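Adenine phosphoribosyltransferase (Leishmania donovani, PDB 1QB8) probably catalyses the salvage of adenine, transferring the phosphoribosyl group of 5-phospho-alpha-D-ribose 1-diphosphate to it to form AMP and diphosphate. Local coordinates at residues R140-D145 with E170-L175. Sequence-based numbering, arbitrary orientation.
With AMP (adenosine monophosphate), chain C.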
loop_
_atom_site.group_PDB
_atom_site.type_symbol
_atom_site.label_atom_id
_atom_site.label_comp_id
_atom_site.label_asym_id
_atom_site.label_seq_id
_atom_site.Cartn_x
_atom_site.Cartn_y
_atom_site.Cartn_z
ATOM N N ARG A 140 -8.953 -10.655 16.660
ATOM C CA ARG A 140 -8.722 -11.797 15.783
ATOM C C ARG A 140 -8.238 -11.145 14.489
ATOM O O ARG A 140 -9.007 -10.534 13.745
ATOM C CB ARG A 140 -10.017 -12.600 15.608
ATOM C CG ARG A 140 -10.566 -13.123 16.953
ATOM C CD ARG A 140 -11.843 -13.944 16.817
ATOM N NE ARG A 140 -13.002 -13.162 16.376
ATOM C CZ ARG A 140 -13.739 -12.380 17.162
ATOM N NH1 ARG A 140 -13.440 -12.251 18.446
ATOM N NH2 ARG A 140 -14.824 -11.785 16.675
ATOM N N VAL A 141 -6.933 -11.257 14.268
ATOM C CA VAL A 141 -6.256 -10.625 13.149
ATOM C C VAL A 141 -5.869 -11.495 11.971
ATOM O O VAL A 141 -5.255 -12.555 12.132
ATOM C CB VAL A 141 -4.954 -9.951 13.648
ATOM C CG1 VAL A 141 -4.374 -9.030 12.582
ATOM C CG2 VAL A 141 -5.208 -9.196 14.943
ATOM N N VAL A 142 -6.188 -10.997 10.780
ATOM C CA VAL A 142 -5.823 -11.654 9.538
ATOM C C VAL A 142 -4.562 -10.926 9.049
ATOM O O VAL A 142 -4.559 -9.697 8.928
ATOM C CB VAL A 142 -6.925 -11.513 8.480
ATOM C CG1 VAL A 142 -6.462 -12.087 7.142
ATOM C CG2 VAL A 142 -8.177 -12.224 8.938
ATOM N N LEU A 143 -3.476 -11.672 8.848
ATOM C CA LEU A 143 -2.221 -11.097 8.360
ATOM C C LEU A 143 -2.203 -11.254 6.842
ATOM O O LEU A 143 -2.571 -12.318 6.330
ATOM C CB LEU A 143 -1.017 -11.831 8.965
ATOM C CG LEU A 143 -0.531 -11.468 10.371
ATOM C CD1 LEU A 143 -1.664 -11.538 11.358
ATOM C CD2 LEU A 143 0.574 -12.408 10.776
ATOM N N ILE A 144 -1.752 -10.221 6.123
ATOM C CA ILE A 144 -1.722 -10.282 4.662
ATOM C C ILE A 144 -0.527 -9.601 3.993
ATOM O O ILE A 144 -0.082 -8.540 4.418
ATOM C CB ILE A 144 -3.050 -9.734 4.054
ATOM C CG1 ILE A 144 -3.142 -10.076 2.564
ATOM C CG2 ILE A 144 -3.151 -8.242 4.246
ATOM C CD1 ILE A 144 -4.502 -9.782 1.943
ATOM N N ASP A 145 -0.021 -10.240 2.940
ATOM C CA ASP A 145 1.103 -9.745 2.148
ATOM C C ASP A 145 0.966 -10.401 0.772
ATOM O O ASP A 145 0.161 -11.324 0.611
ATOM C CB ASP A 145 2.427 -10.159 2.789
ATOM C CG ASP A 145 3.597 -9.301 2.332
ATOM O OD1 ASP A 145 4.703 -9.503 2.858
ATOM O OD2 ASP A 145 3.421 -8.404 1.483
ATOM N N GLU A 170 -5.094 -16.245 10.507
ATOM C CA GLU A 170 -4.290 -16.917 9.500
ATOM C C GLU A 170 -3.406 -15.904 8.793
ATOM O O GLU A 170 -3.619 -14.690 8.893
ATOM C CB GLU A 170 -5.182 -17.610 8.470
ATOM C CG GLU A 170 -6.061 -16.664 7.667
ATOM C CD GLU A 170 -7.235 -17.362 7.016
ATOM O OE1 GLU A 170 -7.537 -18.511 7.387
ATOM O OE2 GLU A 170 -7.866 -16.757 6.132
ATOM N N MET A 171 -2.375 -16.415 8.132
ATOM C CA MET A 171 -1.466 -15.591 7.358
ATOM C C MET A 171 -1.891 -15.873 5.936
ATOM O O MET A 171 -1.940 -17.033 5.522
ATOM C CB MET A 171 -0.018 -16.043 7.572
ATOM C CG MET A 171 1.011 -15.481 6.576
ATOM S SD MET A 171 1.294 -13.713 6.668
ATOM C CE MET A 171 1.740 -13.333 4.945
ATOM N N VAL A 172 -2.279 -14.836 5.208
ATOM C CA VAL A 172 -2.686 -15.031 3.831
ATOM C C VAL A 172 -1.717 -14.362 2.866
ATOM O O VAL A 172 -1.207 -13.276 3.130
ATOM C CB VAL A 172 -4.159 -14.580 3.587
ATOM C CG1 VAL A 172 -4.416 -13.229 4.187
ATOM C CG2 VAL A 172 -4.479 -14.559 2.093
ATOM N N SER A 173 -1.395 -15.067 1.789
ATOM C CA SER A 173 -0.488 -14.537 0.785
ATOM C C SER A 173 -1.068 -14.825 -0.585
ATOM O O SER A 173 -1.764 -15.825 -0.772
ATOM C CB SER A 173 0.893 -15.179 0.908
ATOM O OG SER A 173 0.833 -16.577 0.689
ATOM N N ILE A 174 -0.842 -13.921 -1.529
ATOM C CA ILE A 174 -1.339 -14.130 -2.882
ATOM C C ILE A 174 -0.543 -15.290 -3.487
ATOM O O ILE A 174 -1.116 -16.219 -4.049
ATOM C CB ILE A 174 -1.154 -12.867 -3.764
ATOM C CG1 ILE A 174 -1.878 -11.671 -3.139
ATOM C CG2 ILE A 174 -1.663 -13.127 -5.173
ATOM C CD1 ILE A 174 -3.374 -11.879 -2.907
ATOM N N LEU A 175 0.775 -15.246 -3.308
ATOM C CA LEU A 175 1.670 -16.261 -3.827
ATOM C C LEU A 175 2.583 -16.818 -2.745
ATOM O O LEU A 175 3.074 -16.074 -1.893
ATOM C CB LEU A 175 2.544 -15.666 -4.930
ATOM C CG LEU A 175 3.518 -16.639 -5.604
ATOM C CD1 LEU A 175 2.767 -17.465 -6.631
ATOM C CD2 LEU A 175 4.637 -15.872 -6.268
HETATM P P AMP C . 9.834 -13.121 3.387
HETATM O O1P AMP C . 9.967 -12.327 4.632
HETATM O O2P AMP C . 8.758 -14.129 3.303
HETATM O O3P AMP C . 11.233 -13.815 3.061
HETATM O "O5'" AMP C . 9.685 -12.179 2.208
HETATM C "C5'" AMP C . 9.739 -10.667 2.380
HETATM C "C4'" AMP C . 9.003 -9.936 1.269
HETATM O "O4'" AMP C . 9.868 -9.901 0.137
HETATM C "C3'" AMP C . 7.687 -10.625 0.815
HETATM O "O3'" AMP C . 6.521 -9.992 1.297
HETATM C "C2'" AMP C . 7.619 -10.502 -0.675
HETATM O "O2'" AMP C . 7.042 -9.232 -0.966
HETATM C "C1'" AMP C . 9.135 -10.495 -0.896
HETATM N N9 AMP C . 9.764 -11.404 -1.814
HETATM C C8 AMP C . 10.526 -12.501 -1.527
HETATM N N7 AMP C . 10.692 -13.271 -2.563
HETATM C C5 AMP C . 10.010 -12.675 -3.618
HETATM C C6 AMP C . 9.808 -13.001 -4.974
HETATM N N6 AMP C . 10.325 -14.114 -5.539
HETATM N N1 AMP C . 9.056 -12.132 -5.699
HETATM C C2 AMP C . 8.551 -11.040 -5.134
HETATM N N3 AMP C . 8.663 -10.612 -3.869
HETATM C C4 AMP C . 9.420 -11.480 -3.125
#
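L143 and its neighbours on strand 140-145 pair in parallel with 170-173 through three backbone hydrogen bonds. L143 bonds through both its N and its O: the N gives a bond to E170 O (3.0 Å), while the O accepts the N-H of V172 at 2.8 Å, nearly straight at 171°. The third bond, D145 N to V172 O, is longer (3.3 Å) and more bent. CA-H...O contacts supplement these, from I144 CA to V172 O and from S173 CA to D145 O.

Apolar packing differs on the two faces. On one, V172 CG1 touches both V142 CG1 and I144 CB, at 3.8 Å each; the V172 and I144 side chains lie alongside each other and point the same way. On the other, M171 has CG anti to its backbone N (chi1 166°) and then bends at chi2 (67°), which lays the thioether along the neighbouring strand. Its SD meets L143 CB at 3.8 Å, and CE reaches D145 CB at 3.9 Å. L158 and V161 of helix 152-163 pack against L143, and A154 of the same helix touches M171.

Polar ends turn elsewhere. E170 is held by Y65 and by a salt bridge to R64, whereas D145 carries its carboxylate away from 170-175 toward the ligand, OD1 lying beside AMP O3' at a modelled separation too short to be reliable. A magnesium ion is also close to that carboxylate.

These are adjacent central strands of the type I phosphoribosyltransferase fold, joined by a beta-alpha-beta crossover through helix 152-163, with D145 at the nucleotide and magnesium site.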